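Local coordinates for glutathione S-transferase (Natrialba magadii ATCC 43099, PDB 6GZF), which probably catalyses glutathione-dependent transferase reactions, as a Xi-class glutathione transferase of a haloalkaliphilic archaeon, at residues R55-V60 and H108-D113; A67-V72 and M243-V248; T75-E80 and E163-T168; M156-F161 and V169-E174. One frame throughout, in Å; residues are numbered along the deposited sequence.

Contact 1. Residues R55-V60 and H108-D113; sequences RYHLYV and HDHVHD
H57 and Y59 on strand 56-60 face V111 and D109 of the turn at 108-113, with CA atoms 8.0 Å (H57 to V111) and 8.4 Å (Y59 to D109) apart, so side chains alone bridge the gap. The Y59 hydroxyl donates a hydrogen bond to D109 OD1, in plane at the edge of the phenol ring. The same OD1 takes the N-H of V111 from above the carboxylate plane at 3.2 Å, making an Asx turn, while OD2 accepts H112 N at 2.9 Å. An alanine at D109 would probably leave the Y59 hydroxyl without this acceptor and the V111 and H112 N-H groups without the carboxylate holding the turn. V111 CG2 packs on H57 CD2 at 3.8 Å. The H57 and H110 rings meet obliquely, planes 55° apart; H57 ND1 bonds S84, while S86 bonds H57 NE2 and H110 ND1. In the thioredoxin-like sheet, strand 56-60 runs between strands 84-87 and 136-139; W138 of the latter touches Y59 and V111, and L120 of helix 117-124 touches Y59 and D109.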
loop_
_atom_site.group_PDB
_atom_site.type_symbol
_atom_site.label_atom_id
_atom_site.label_comp_id
_atom_site.label_asym_id
_atom_site.label_seq_id
_atom_site.Cartn_x
_atom_site.Cartn_y
_atom_site.Cartn_z
ATOM N N ARG A 55 -22.988 -6.196 35.624
ATOM C CA ARG A 55 -24.080 -6.745 34.835
ATOM C C ARG A 55 -23.753 -6.870 33.349
ATOM O O ARG A 55 -23.947 -7.928 32.752
ATOM C CB ARG A 55 -25.328 -5.880 35.013
ATOM C CG ARG A 55 -26.533 -6.377 34.248
ATOM C CD ARG A 55 -27.720 -5.449 34.422
ATOM N NE ARG A 55 -28.858 -5.877 33.614
ATOM C CZ ARG A 55 -30.031 -5.252 33.585
ATOM N NH1 ARG A 55 -30.222 -4.166 34.322
ATOM N NH2 ARG A 55 -31.010 -5.712 32.821
ATOM N N TYR A 56 -23.259 -5.789 32.755
ATOM C CA TYR A 56 -23.074 -5.734 31.308
ATOM C C TYR A 56 -21.687 -6.196 30.868
ATOM O O TYR A 56 -20.675 -5.827 31.464
ATOM C CB TYR A 56 -23.343 -4.316 30.801
ATOM C CG TYR A 56 -24.723 -3.808 31.158
ATOM C CD1 TYR A 56 -25.828 -4.146 30.386
ATOM C CD2 TYR A 56 -24.922 -2.996 32.267
ATOM C CE1 TYR A 56 -27.093 -3.687 30.708
ATOM C CE2 TYR A 56 -26.183 -2.533 32.596
ATOM C CZ TYR A 56 -27.265 -2.881 31.813
ATOM O OH TYR A 56 -28.523 -2.424 32.134
ATOM N N HIS A 57 -21.654 -7.005 29.814
ATOM C CA HIS A 57 -20.409 -7.563 29.299
ATOM C C HIS A 57 -20.122 -7.038 27.893
ATOM O O HIS A 57 -21.041 -6.823 27.104
ATOM C CB HIS A 57 -20.473 -9.092 29.296
ATOM C CG HIS A 57 -19.165 -9.754 28.994
ATOM N ND1 HIS A 57 -18.098 -9.724 29.865
ATOM C CD2 HIS A 57 -18.755 -10.470 27.921
ATOM C CE1 HIS A 57 -17.085 -10.389 29.340
ATOM N NE2 HIS A 57 -17.457 -10.853 28.161
ATOM N N LEU A 58 -18.844 -6.841 27.584
ATOM C CA LEU A 58 -18.447 -6.251 26.309
ATOM C C LEU A 58 -17.595 -7.202 25.469
ATOM O O LEU A 58 -16.636 -7.792 25.963
ATOM C CB LEU A 58 -17.687 -4.944 26.553
ATOM C CG LEU A 58 -17.101 -4.228 25.335
ATOM C CD1 LEU A 58 -18.202 -3.766 24.393
ATOM C CD2 LEU A 58 -16.239 -3.054 25.772
ATOM N N TYR A 59 -17.955 -7.348 24.198
ATOM C CA TYR A 59 -17.184 -8.169 23.267
ATOM C C TYR A 59 -16.465 -7.296 22.249
ATOM O O TYR A 59 -17.097 -6.522 21.535
ATOM C CB TYR A 59 -18.087 -9.169 22.545
ATOM C CG TYR A 59 -18.691 -10.215 23.448
ATOM C CD1 TYR A 59 -18.001 -11.381 23.748
ATOM C CD2 TYR A 59 -19.955 -10.042 23.995
ATOM C CE1 TYR A 59 -18.550 -12.342 24.571
ATOM C CE2 TYR A 59 -20.512 -10.998 24.819
ATOM C CZ TYR A 59 -19.805 -12.145 25.104
ATOM O OH TYR A 59 -20.354 -13.103 25.922
ATOM N N VAL A 60 -15.143 -7.418 22.181
ATOM C CA VAL A 60 -14.363 -6.604 21.256
ATOM C C VAL A 60 -13.265 -7.380 20.546
ATOM O O VAL A 60 -12.839 -8.446 20.992
ATOM C CB VAL A 60 -13.689 -5.408 21.969
ATOM C CG1 VAL A 60 -14.726 -4.453 22.542
ATOM C CG2 VAL A 60 -12.737 -5.901 23.050
ATOM N N HIS A 108 -11.506 -15.972 26.498
ATOM C CA HIS A 108 -12.636 -16.836 26.190
ATOM C C HIS A 108 -13.941 -16.074 26.389
ATOM O O HIS A 108 -13.959 -15.017 27.019
ATOM C CB HIS A 108 -12.618 -18.085 27.072
ATOM C CG HIS A 108 -12.832 -17.799 28.527
ATOM N ND1 HIS A 108 -11.820 -17.375 29.361
ATOM C CD2 HIS A 108 -13.945 -17.872 29.295
ATOM C CE1 HIS A 108 -12.299 -17.202 30.578
ATOM N NE2 HIS A 108 -13.587 -17.496 30.567
ATOM N N ASP A 109 -15.028 -16.610 25.847
ATOM C CA ASP A 109 -16.345 -16.033 26.076
ATOM C C ASP A 109 -16.730 -16.214 27.541
ATOM O O ASP A 109 -17.128 -17.301 27.956
ATOM C CB ASP A 109 -17.386 -16.674 25.156
ATOM C CG ASP A 109 -18.809 -16.310 25.536
ATOM O OD1 ASP A 109 -19.040 -15.156 25.957
ATOM O OD2 ASP A 109 -19.698 -17.177 25.413
ATOM N N HIS A 110 -16.606 -15.142 28.318
ATOM C CA HIS A 110 -16.836 -15.203 29.758
ATOM C C HIS A 110 -18.273 -15.564 30.126
ATOM O O HIS A 110 -18.536 -16.018 31.239
ATOM C CB HIS A 110 -16.468 -13.866 30.409
ATOM C CG HIS A 110 -15.006 -13.548 30.359
ATOM N ND1 HIS A 110 -14.394 -13.031 29.238
ATOM C CD2 HIS A 110 -14.034 -13.674 31.294
ATOM C CE1 HIS A 110 -13.107 -12.850 29.485
ATOM N NE2 HIS A 110 -12.864 -13.234 30.725
ATOM N N VAL A 111 -19.200 -15.366 29.196
ATOM C CA VAL A 111 -20.613 -15.575 29.489
ATOM C C VAL A 111 -21.064 -17.014 29.242
ATOM O O VAL A 111 -21.500 -17.696 30.170
ATOM C CB VAL A 111 -21.498 -14.619 28.667
ATOM C CG1 VAL A 111 -22.964 -14.880 28.954
ATOM C CG2 VAL A 111 -21.146 -13.175 28.989
ATOM N N HIS A 112 -20.960 -17.479 28.000
ATOM C CA HIS A 112 -21.463 -18.807 27.654
ATOM C C HIS A 112 -20.386 -19.743 27.111
ATOM O O HIS A 112 -20.688 -20.869 26.713
ATOM C CB HIS A 112 -22.599 -18.690 26.636
ATOM C CG HIS A 112 -23.841 -18.066 27.189
ATOM N ND1 HIS A 112 -24.504 -18.575 28.286
ATOM C CD2 HIS A 112 -24.542 -16.975 26.799
ATOM C CE1 HIS A 112 -25.559 -17.822 28.547
ATOM N NE2 HIS A 112 -25.604 -16.846 27.662
ATOM N N ASP A 113 -19.140 -19.274 27.102
ATOM C CA ASP A 113 -18.001 -20.067 26.638
ATOM C C ASP A 113 -18.239 -20.614 25.232
ATOM O O ASP A 113 -18.106 -21.813 24.985
ATOM C CB ASP A 113 -17.712 -21.214 27.615
ATOM C CG ASP A 113 -16.382 -21.892 27.344
ATOM O OD1 ASP A 113 -15.491 -21.245 26.755
ATOM O OD2 ASP A 113 -16.229 -23.074 27.718
#

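Contact 2. Residues A67-V72 and M243-V248; sequences AHRTLV and MFTTLV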
loop_
_atom_site.group_PDB
_atom_site.type_symbol
_atom_site.label_atom_id
_atom_site.label_comp_id
_atom_site.label_asym_id
_atom_site.label_seq_id
_atom_site.Cartn_x
_atom_site.Cartn_y
_atom_site.Cartn_z
ATOM N N ALA A 67 -14.968 -1.273 17.556
ATOM C CA ALA A 67 -14.906 -1.857 18.889
ATOM C C ALA A 67 -13.920 -1.083 19.759
ATOM O O ALA A 67 -14.140 -0.907 20.958
ATOM C CB ALA A 67 -14.514 -3.323 18.812
ATOM N N HIS A 68 -12.839 -0.616 19.139
ATOM C CA HIS A 68 -11.798 0.134 19.837
ATOM C C HIS A 68 -12.351 1.415 20.457
ATOM O O HIS A 68 -11.846 1.890 21.475
ATOM C CB HIS A 68 -10.649 0.465 18.879
ATOM C CG HIS A 68 -9.444 1.045 19.552
ATOM N ND1 HIS A 68 -8.485 1.762 18.869
ATOM C CD2 HIS A 68 -9.038 1.009 20.843
ATOM C CE1 HIS A 68 -7.543 2.147 19.710
ATOM N NE2 HIS A 68 -7.854 1.703 20.914
ATOM N N ARG A 69 -13.389 1.968 19.837
ATOM C CA ARG A 69 -14.053 3.159 20.355
ATOM C C ARG A 69 -14.612 2.912 21.752
ATOM O O ARG A 69 -14.494 3.759 22.637
ATOM C CB ARG A 69 -15.171 3.605 19.409
ATOM C CG ARG A 69 -14.802 4.793 18.536
ATOM C CD ARG A 69 -15.292 4.621 17.106
ATOM N NE ARG A 69 -16.731 4.828 16.972
ATOM C CZ ARG A 69 -17.304 5.401 15.918
ATOM N NH1 ARG A 69 -16.557 5.828 14.908
ATOM N NH2 ARG A 69 -18.621 5.549 15.872
ATOM N N THR A 70 -15.215 1.743 21.944
ATOM C CA THR A 70 -15.779 1.372 23.236
ATOM C C THR A 70 -14.684 1.152 24.275
ATOM O O THR A 70 -14.861 1.466 25.452
ATOM C CB THR A 70 -16.636 0.096 23.131
ATOM O OG1 THR A 70 -15.799 -1.018 22.797
ATOM C CG2 THR A 70 -17.705 0.261 22.063
ATOM N N LEU A 71 -13.550 0.616 23.832
ATOM C CA LEU A 71 -12.433 0.328 24.726
ATOM C C LEU A 71 -11.775 1.604 25.244
ATOM O O LEU A 71 -11.445 1.702 26.426
ATOM C CB LEU A 71 -11.393 -0.544 24.019
ATOM C CG LEU A 71 -11.813 -1.982 23.710
ATOM C CD1 LEU A 71 -10.647 -2.765 23.129
ATOM C CD2 LEU A 71 -12.351 -2.663 24.960
ATOM N N VAL A 72 -11.581 2.574 24.355
ATOM C CA VAL A 72 -10.978 3.848 24.729
ATOM C C VAL A 72 -11.862 4.583 25.734
ATOM O O VAL A 72 -11.370 5.159 26.704
ATOM C CB VAL A 72 -10.732 4.741 23.494
ATOM C CG1 VAL A 72 -10.294 6.137 23.914
ATOM C CG2 VAL A 72 -9.696 4.106 22.580
ATOM N N MET A 243 -12.268 9.780 15.687
ATOM C CA MET A 243 -11.171 10.114 14.785
ATOM C C MET A 243 -9.923 9.284 15.080
ATOM O O MET A 243 -9.239 8.827 14.164
ATOM C CB MET A 243 -10.841 11.606 14.888
ATOM C CG MET A 243 -9.748 12.076 13.941
ATOM S SD MET A 243 -10.272 12.094 12.218
ATOM C CE MET A 243 -10.396 13.856 11.924
ATOM N N PHE A 244 -9.643 9.093 16.365
ATOM C CA PHE A 244 -8.423 8.425 16.813
ATOM C C PHE A 244 -8.307 6.979 16.336
ATOM O O PHE A 244 -7.239 6.551 15.901
ATOM C CB PHE A 244 -8.337 8.470 18.342
ATOM C CG PHE A 244 -7.284 7.567 18.920
ATOM C CD1 PHE A 244 -5.950 7.938 18.908
ATOM C CD2 PHE A 244 -7.632 6.354 19.491
ATOM C CE1 PHE A 244 -4.983 7.108 19.441
ATOM C CE2 PHE A 244 -6.669 5.521 20.026
ATOM C CZ PHE A 244 -5.344 5.898 20.002
ATOM N N THR A 245 -9.402 6.230 16.421
ATOM C CA THR A 245 -9.377 4.810 16.085
ATOM C C THR A 245 -9.150 4.575 14.593
ATOM O O THR A 245 -8.752 3.484 14.185
ATOM C CB THR A 245 -10.678 4.112 16.513
ATOM O OG1 THR A 245 -11.802 4.808 15.962
ATOM C CG2 THR A 245 -10.794 4.099 18.029
ATOM N N THR A 246 -9.408 5.598 13.784
ATOM C CA THR A 246 -9.120 5.529 12.358
ATOM C C THR A 246 -7.669 5.916 12.098
ATOM O O THR A 246 -6.930 5.188 11.435
ATOM C CB THR A 246 -10.046 6.448 11.540
ATOM O OG1 THR A 246 -11.407 6.031 11.703
ATOM C CG2 THR A 246 -9.679 6.398 10.065
ATOM N N LEU A 247 -7.272 7.068 12.633
ATOM C CA LEU A 247 -5.922 7.594 12.461
ATOM C C LEU A 247 -4.846 6.630 12.949
ATOM O O LEU A 247 -3.799 6.489 12.318
ATOM C CB LEU A 247 -5.778 8.930 13.194
ATOM C CG LEU A 247 -5.898 10.209 12.365
ATOM C CD1 LEU A 247 -7.221 10.257 11.620
ATOM C CD2 LEU A 247 -5.735 11.432 13.254
ATOM N N VAL A 248 -5.113 5.965 14.069
ATOM C CA VAL A 248 -4.139 5.074 14.690
ATOM C C VAL A 248 -3.849 3.857 13.806
ATOM O O VAL A 248 -2.822 3.197 13.959
ATOM C CB VAL A 248 -4.620 4.604 16.087
ATOM C CG1 VAL A 248 -5.716 3.555 15.957
ATOM C CG2 VAL A 248 -3.457 4.068 16.910
HETATM O O HOH W 1 -14.051 5.510 14.286
#
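H68 and T245 are the closest pair of CA atoms, at 6.5 Å, in the packing of helix 65-77 of the thioredoxin-like domain against helix 238-247 of the all-helical C-terminal domain, an interdomain interface of the GST fold. The axes of segments 67-72 and 243-247 approach to 9.4 Å at 124°. Van der Waals packing dominates: H68 CG lies anti to the backbone N (chi1 -171°), and its ring slides past T245, ND1 lying 3.4 Å from T245 CG2. Among aromatic contacts, H68 CE1 meets F244 CE2 at 3.5 Å, with the two rings oblique at 54°; the purely apolar pair is V72 CG2 with the same F244 CE2, 4.2 Å apart. Polar ties of the imidazole lead elsewhere, ND1 to R249 and NE2 to T287. An alanine at H68 would probably leave R249 and T287 without this partner and open a gap beside F244 and T245 CG2. R69, whose side chain also touches S150, a predicted glutathione-binding residue, adds a solvent-mediated link: a water in the plane of its guanidinium accepts from R69 NH1 at 2.6 Å and is hydrogen-bonded to T245 OG1 at 2.9 Å.

Contact 3. Residues T75-E80 and E163-T168; sequences TLKGLE and EFADHT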
loop_
_atom_site.group_PDB
_atom_site.type_symbol
_atom_site.label_atom_id
_atom_site.label_comp_id
_atom_site.label_asym_id
_atom_site.label_seq_id
_atom_site.Cartn_x
_atom_site.Cartn_y
_atom_site.Cartn_z
ATOM N N THR A 75 -11.867 2.812 29.216
ATOM C CA THR A 75 -10.633 3.092 29.938
ATOM C C THR A 75 -10.617 4.516 30.485
ATOM O O THR A 75 -10.227 4.745 31.629
ATOM C CB THR A 75 -9.402 2.882 29.041
ATOM O OG1 THR A 75 -9.497 1.611 28.387
ATOM C CG2 THR A 75 -8.125 2.937 29.863
ATOM N N LEU A 76 -11.046 5.468 29.660
ATOM C CA LEU A 76 -11.087 6.871 30.057
ATOM C C LEU A 76 -12.049 7.094 31.218
ATOM O O LEU A 76 -11.778 7.888 32.119
ATOM C CB LEU A 76 -11.487 7.754 28.872
ATOM C CG LEU A 76 -10.403 8.038 27.832
ATOM C CD1 LEU A 76 -10.944 8.919 26.719
ATOM C CD2 LEU A 76 -9.192 8.682 28.488
ATOM N N LYS A 77 -13.170 6.385 31.190
ATOM C CA LYS A 77 -14.189 6.522 32.223
ATOM C C LYS A 77 -13.811 5.779 33.498
ATOM O O LYS A 77 -14.268 6.124 34.587
ATOM C CB LYS A 77 -15.535 6.012 31.709
ATOM C CG LYS A 77 -16.679 6.974 31.930
ATOM C CD LYS A 77 -16.421 8.284 31.216
ATOM C CE LYS A 77 -17.609 9.211 31.344
ATOM N NZ LYS A 77 -17.873 9.609 32.752
ATOM N N GLY A 78 -12.972 4.757 33.357
ATOM C CA GLY A 78 -12.646 3.889 34.471
ATOM C C GLY A 78 -13.809 2.955 34.739
ATOM O O GLY A 78 -14.325 2.889 35.854
ATOM N N LEU A 79 -14.226 2.238 33.699
ATOM C CA LEU A 79 -15.385 1.359 33.785
ATOM C C LEU A 79 -15.001 -0.109 33.630
ATOM O O LEU A 79 -15.864 -0.962 33.423
ATOM C CB LEU A 79 -16.418 1.738 32.722
ATOM C CG LEU A 79 -17.253 2.990 32.996
ATOM C CD1 LEU A 79 -18.109 3.346 31.788
ATOM C CD2 LEU A 79 -18.119 2.797 34.231
ATOM N N GLU A 80 -13.706 -0.396 33.730
ATOM C CA GLU A 80 -13.214 -1.764 33.592
ATOM C C GLU A 80 -13.766 -2.659 34.697
ATOM O O GLU A 80 -14.225 -3.771 34.436
ATOM C CB GLU A 80 -11.683 -1.798 33.611
ATOM C CG GLU A 80 -11.012 -0.804 32.676
ATOM C CD GLU A 80 -10.723 0.526 33.347
ATOM O OE1 GLU A 80 -11.425 0.868 34.322
ATOM O OE2 GLU A 80 -9.790 1.227 32.900
ATOM N N GLU A 163 -22.293 6.487 38.085
ATOM C CA GLU A 163 -22.306 5.971 39.450
ATOM C C GLU A 163 -21.162 4.991 39.697
ATOM O O GLU A 163 -20.732 4.796 40.835
ATOM C CB GLU A 163 -23.652 5.303 39.745
ATOM C CG GLU A 163 -23.823 4.819 41.177
ATOM C CD GLU A 163 -25.255 4.434 41.497
ATOM O OE1 GLU A 163 -26.178 5.033 40.905
ATOM O OE2 GLU A 163 -25.457 3.532 42.336
ATOM N N PHE A 164 -20.656 4.389 38.626
ATOM C CA PHE A 164 -19.687 3.306 38.756
ATOM C C PHE A 164 -18.345 3.625 38.103
ATOM O O PHE A 164 -17.408 2.831 38.175
ATOM C CB PHE A 164 -20.269 2.024 38.162
ATOM C CG PHE A 164 -21.682 1.753 38.593
ATOM C CD1 PHE A 164 -21.946 1.182 39.825
ATOM C CD2 PHE A 164 -22.747 2.083 37.769
ATOM C CE1 PHE A 164 -23.245 0.936 40.227
ATOM C CE2 PHE A 164 -24.047 1.840 38.166
ATOM C CZ PHE A 164 -24.296 1.265 39.396
ATOM N N ALA A 165 -18.254 4.790 37.470
ATOM C CA ALA A 165 -17.004 5.230 36.864
ATOM C C ALA A 165 -16.015 5.669 37.938
ATOM O O ALA A 165 -16.407 6.240 38.956
ATOM C CB ALA A 165 -17.260 6.358 35.877
ATOM N N ASP A 166 -14.733 5.403 37.710
ATOM C CA ASP A 166 -13.700 5.753 38.679
ATOM C C ASP A 166 -13.119 7.140 38.419
ATOM O O ASP A 166 -12.521 7.747 39.306
ATOM C CB ASP A 166 -12.578 4.712 38.669
ATOM C CG ASP A 166 -13.040 3.352 39.153
ATOM O OD1 ASP A 166 -14.090 3.283 39.825
ATOM O OD2 ASP A 166 -12.350 2.353 38.861
ATOM N N HIS A 167 -13.299 7.639 37.200
ATOM C CA HIS A 167 -12.749 8.936 36.825
ATOM C C HIS A 167 -13.844 9.949 36.520
ATOM O O HIS A 167 -14.844 9.626 35.880
ATOM C CB HIS A 167 -11.825 8.792 35.614
ATOM C CG HIS A 167 -10.727 7.793 35.807
ATOM N ND1 HIS A 167 -10.641 6.633 35.070
ATOM C CD2 HIS A 167 -9.671 7.782 36.655
ATOM C CE1 HIS A 167 -9.577 5.949 35.454
ATOM N NE2 HIS A 167 -8.973 6.623 36.414
ATOM N N THR A 168 -13.647 11.179 36.984
ATOM C CA THR A 168 -14.580 12.258 36.695
ATOM C C THR A 168 -14.223 12.883 35.350
ATOM O O THR A 168 -13.791 14.034 35.276
ATOM C CB THR A 168 -14.574 13.336 37.797
ATOM O OG1 THR A 168 -14.584 12.708 39.085
ATOM C CG2 THR A 168 -15.793 14.242 37.672
HETATM O O HOH W 2 -12.797 0.457 36.626
#
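K77 and G78, at the C-terminal end of helix 65-77, meet A165, D166 and H167 of the loop after helix 150-159. H167 N donates to K77 O from above the carbonyl plane (3.2 Å, 158°). D166 N is shared: its better bond runs to G78 O (3.2 Å, 142°), a weak one to K77 O, which thus serves two donors. The helix closes in a Schellman motif, with G78 at positive phi (75°) as the C-prime residue and L79 N turned back to R74 O, leaving the K77 and G78 carbonyls turned to the loop. G78 N meets the edge of the H167 ring near its plane; a side chain at G78 would point into H167 and D166, and the positive phi itself favours glycine. Apolar packing comes from A165, whose CB sits 4.0 Å from both L79 CD2 and K77 CG, while K77 NZ bends off to V169 O. A water bridges E80 OE1 (2.7 Å) and D166 OD2 (3.0 Å), though more acceptors than protons in reach leave the sharing unsettled.

Contact 4. Residues M156-F161 and V169-E174; sequences MFDTEF and VDLYPE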
loop_
_atom_site.group_PDB
_atom_site.type_symbol
_atom_site.label_atom_id
_atom_site.label_comp_id
_atom_site.label_asym_id
_atom_site.label_seq_id
_atom_site.Cartn_x
_atom_site.Cartn_y
_atom_site.Cartn_z
ATOM N N MET A 156 -23.373 5.784 25.726
ATOM C CA MET A 156 -23.991 5.342 26.971
ATOM C C MET A 156 -22.940 4.991 28.027
ATOM O O MET A 156 -23.194 5.116 29.225
ATOM C CB MET A 156 -24.925 4.155 26.721
ATOM C CG MET A 156 -24.240 2.862 26.320
ATOM S SD MET A 156 -25.441 1.554 26.001
ATOM C CE MET A 156 -26.064 2.034 24.391
ATOM N N PHE A 157 -21.761 4.561 27.583
ATOM C CA PHE A 157 -20.623 4.403 28.486
ATOM C C PHE A 157 -20.270 5.751 29.095
ATOM O O PHE A 157 -19.846 5.846 30.246
ATOM C CB PHE A 157 -19.399 3.841 27.756
ATOM C CG PHE A 157 -19.394 2.346 27.615
ATOM C CD1 PHE A 157 -20.512 1.594 27.929
ATOM C CD2 PHE A 157 -18.254 1.690 27.175
ATOM C CE1 PHE A 157 -20.498 0.218 27.798
ATOM C CE2 PHE A 157 -18.232 0.314 27.044
ATOM C CZ PHE A 157 -19.355 -0.423 27.356
ATOM N N ASP A 158 -20.460 6.794 28.295
ATOM C CA ASP A 158 -20.033 8.142 28.635
ATOM C C ASP A 158 -21.006 8.860 29.569
ATOM O O ASP A 158 -20.589 9.542 30.503
ATOM C CB ASP A 158 -19.853 8.950 27.346
ATOM C CG ASP A 158 -19.089 10.238 27.561
ATOM O OD1 ASP A 158 -18.364 10.346 28.569
ATOM O OD2 ASP A 158 -19.208 11.141 26.710
ATOM N N THR A 159 -22.302 8.701 29.324
ATOM C CA THR A 159 -23.293 9.541 29.989
ATOM C C THR A 159 -24.220 8.813 30.962
ATOM O O THR A 159 -25.039 9.450 31.623
ATOM C CB THR A 159 -24.178 10.258 28.950
ATOM O OG1 THR A 159 -24.898 9.286 28.181
ATOM C CG2 THR A 159 -23.327 11.104 28.017
ATOM N N GLU A 160 -24.096 7.493 31.062
ATOM C CA GLU A 160 -25.074 6.718 31.825
ATOM C C GLU A 160 -24.487 5.912 32.987
ATOM O O GLU A 160 -25.228 5.451 33.856
ATOM C CB GLU A 160 -25.831 5.775 30.888
ATOM C CG GLU A 160 -26.452 6.462 29.678
ATOM C CD GLU A 160 -27.461 7.529 30.062
ATOM O OE1 GLU A 160 -28.525 7.173 30.609
ATOM O OE2 GLU A 160 -27.189 8.724 29.815
ATOM N N PHE A 161 -23.169 5.740 33.008
ATOM C CA PHE A 161 -22.526 4.934 34.047
ATOM C C PHE A 161 -21.732 5.771 35.049
ATOM O O PHE A 161 -20.683 5.340 35.529
ATOM C CB PHE A 161 -21.601 3.889 33.413
ATOM C CG PHE A 161 -22.327 2.759 32.739
ATOM C CD1 PHE A 161 -22.707 2.856 31.410
ATOM C CD2 PHE A 161 -22.623 1.595 33.431
ATOM C CE1 PHE A 161 -23.372 1.815 30.785
ATOM C CE2 PHE A 161 -23.286 0.553 32.813
ATOM C CZ PHE A 161 -23.661 0.663 31.487
ATOM N N VAL A 169 -14.390 12.102 34.289
ATOM C CA VAL A 169 -14.115 12.568 32.939
ATOM C C VAL A 169 -15.431 12.718 32.187
ATOM O O VAL A 169 -16.319 11.878 32.310
ATOM C CB VAL A 169 -13.180 11.601 32.185
ATOM C CG1 VAL A 169 -12.841 12.147 30.807
ATOM C CG2 VAL A 169 -11.913 11.366 32.987
ATOM N N ASP A 170 -15.560 13.795 31.421
ATOM C CA ASP A 170 -16.799 14.073 30.708
ATOM C C ASP A 170 -16.526 14.289 29.221
ATOM O O ASP A 170 -16.243 15.405 28.785
ATOM C CB ASP A 170 -17.492 15.293 31.322
ATOM C CG ASP A 170 -18.879 15.528 30.761
ATOM O OD1 ASP A 170 -19.433 14.613 30.116
ATOM O OD2 ASP A 170 -19.425 16.628 30.983
ATOM N N LEU A 171 -16.615 13.209 28.448
ATOM C CA LEU A 171 -16.289 13.242 27.026
ATOM C C LEU A 171 -17.474 13.690 26.174
ATOM O O LEU A 171 -17.476 13.523 24.954
ATOM C CB LEU A 171 -15.805 11.866 26.563
ATOM C CG LEU A 171 -14.675 11.250 27.390
ATOM C CD1 LEU A 171 -14.506 9.777 27.057
ATOM C CD2 LEU A 171 -13.375 12.007 27.171
ATOM N N TYR A 172 -18.481 14.253 26.830
ATOM C CA TYR A 172 -19.637 14.821 26.146
ATOM C C TYR A 172 -20.166 15.986 26.978
ATOM O O TYR A 172 -21.308 15.960 27.437
ATOM C CB TYR A 172 -20.711 13.750 25.938
ATOM C CG TYR A 172 -21.867 14.146 25.046
ATOM C CD1 TYR A 172 -21.663 14.497 23.718
ATOM C CD2 TYR A 172 -23.170 14.129 25.524
ATOM C CE1 TYR A 172 -22.722 14.845 22.901
ATOM C CE2 TYR A 172 -24.235 14.473 24.715
ATOM C CZ TYR A 172 -24.006 14.830 23.404
ATOM O OH TYR A 172 -25.063 15.176 22.594
ATOM N N PRO A 173 -19.327 17.019 27.174
ATOM C CA PRO A 173 -19.594 18.060 28.171
ATOM C C PRO A 173 -20.603 19.111 27.725
ATOM O O PRO A 173 -20.830 19.298 26.532
ATOM C CB PRO A 173 -18.217 18.692 28.374
ATOM C CG PRO A 173 -17.575 18.578 27.039
ATOM C CD PRO A 173 -18.092 17.300 26.416
ATOM N N GLU A 174 -21.193 19.793 28.702
ATOM C CA GLU A 174 -22.170 20.843 28.448
ATOM C C GLU A 174 -21.554 21.996 27.662
ATOM O O GLU A 174 -20.477 22.484 28.000
ATOM C CB GLU A 174 -22.749 21.352 29.773
ATOM C CG GLU A 174 -23.260 22.785 29.732
ATOM C CD GLU A 174 -23.161 23.476 31.080
ATOM O OE1 GLU A 174 -22.448 22.961 31.968
ATOM O OE2 GLU A 174 -23.793 24.540 31.249
#
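D158 and Y172 both place CG anti to their backbone N (chi1 -166° and -171°): in D158 this carries the carboxylate from the last turns of helix 150-159 to the L171-Y172 backbone, and in Y172 it sends the ring away from D158. D158 OD1 accepts from L171 N at 3.4 Å, a weak bond. The other oxygen, OD2, lies against carbon: L171 CB is 3.5 Å away, and Y172 CB is also close by. The side chains of D158 and Y172 cross at about a right angle, with carboxylate and ring planes 65° apart. D158 OD2 also lies close to OE2 of E238, and this like charge may raise the affinity of one of the acids for a proton, an effect the nearby K77 would offset. T159 adds a smaller apolar contact: CG2 reaches Y172 CD2 at 3.9 Å, while T159 OG1 is engaged with R155 O. Y172 N is held weakly by D170 OD1, 3.4 Å away, within its own segment. The contact thus joins the end of the thioredoxin-like domain to the linker entering the C-terminal helices: L171 packs on L76 of helix 65-77 and I241 of helix 238-247, while the Y172 ring has a cation-pi partner in R155 of helix 150-159 and its hydroxyl bonds D181 of helix 177-192.

Contact 2 is the core member, its centre about 6 Å from that of the chain and its touching residues all buried; the centres of contacts 1, 3 and 4 lie 18 to 20 Å out. Contact 1 is still buried, 3 and 4 only partly. Helix 65-77 serves 2 by side-chain packing and 3 by carbonyls at its end. Contacts 3 and 4 abut at K77, which reaches V169 and D158. F157 packs on L58 of contact 1 and T70 O of contact 2, tying contact 4 to both. A carboxylate accepts from a phenol in contact 1 and, weakly, from a backbone N-H in contact 4; contact 3 pairs main-chain groups; in contact 2 a water bridges R69 and T245.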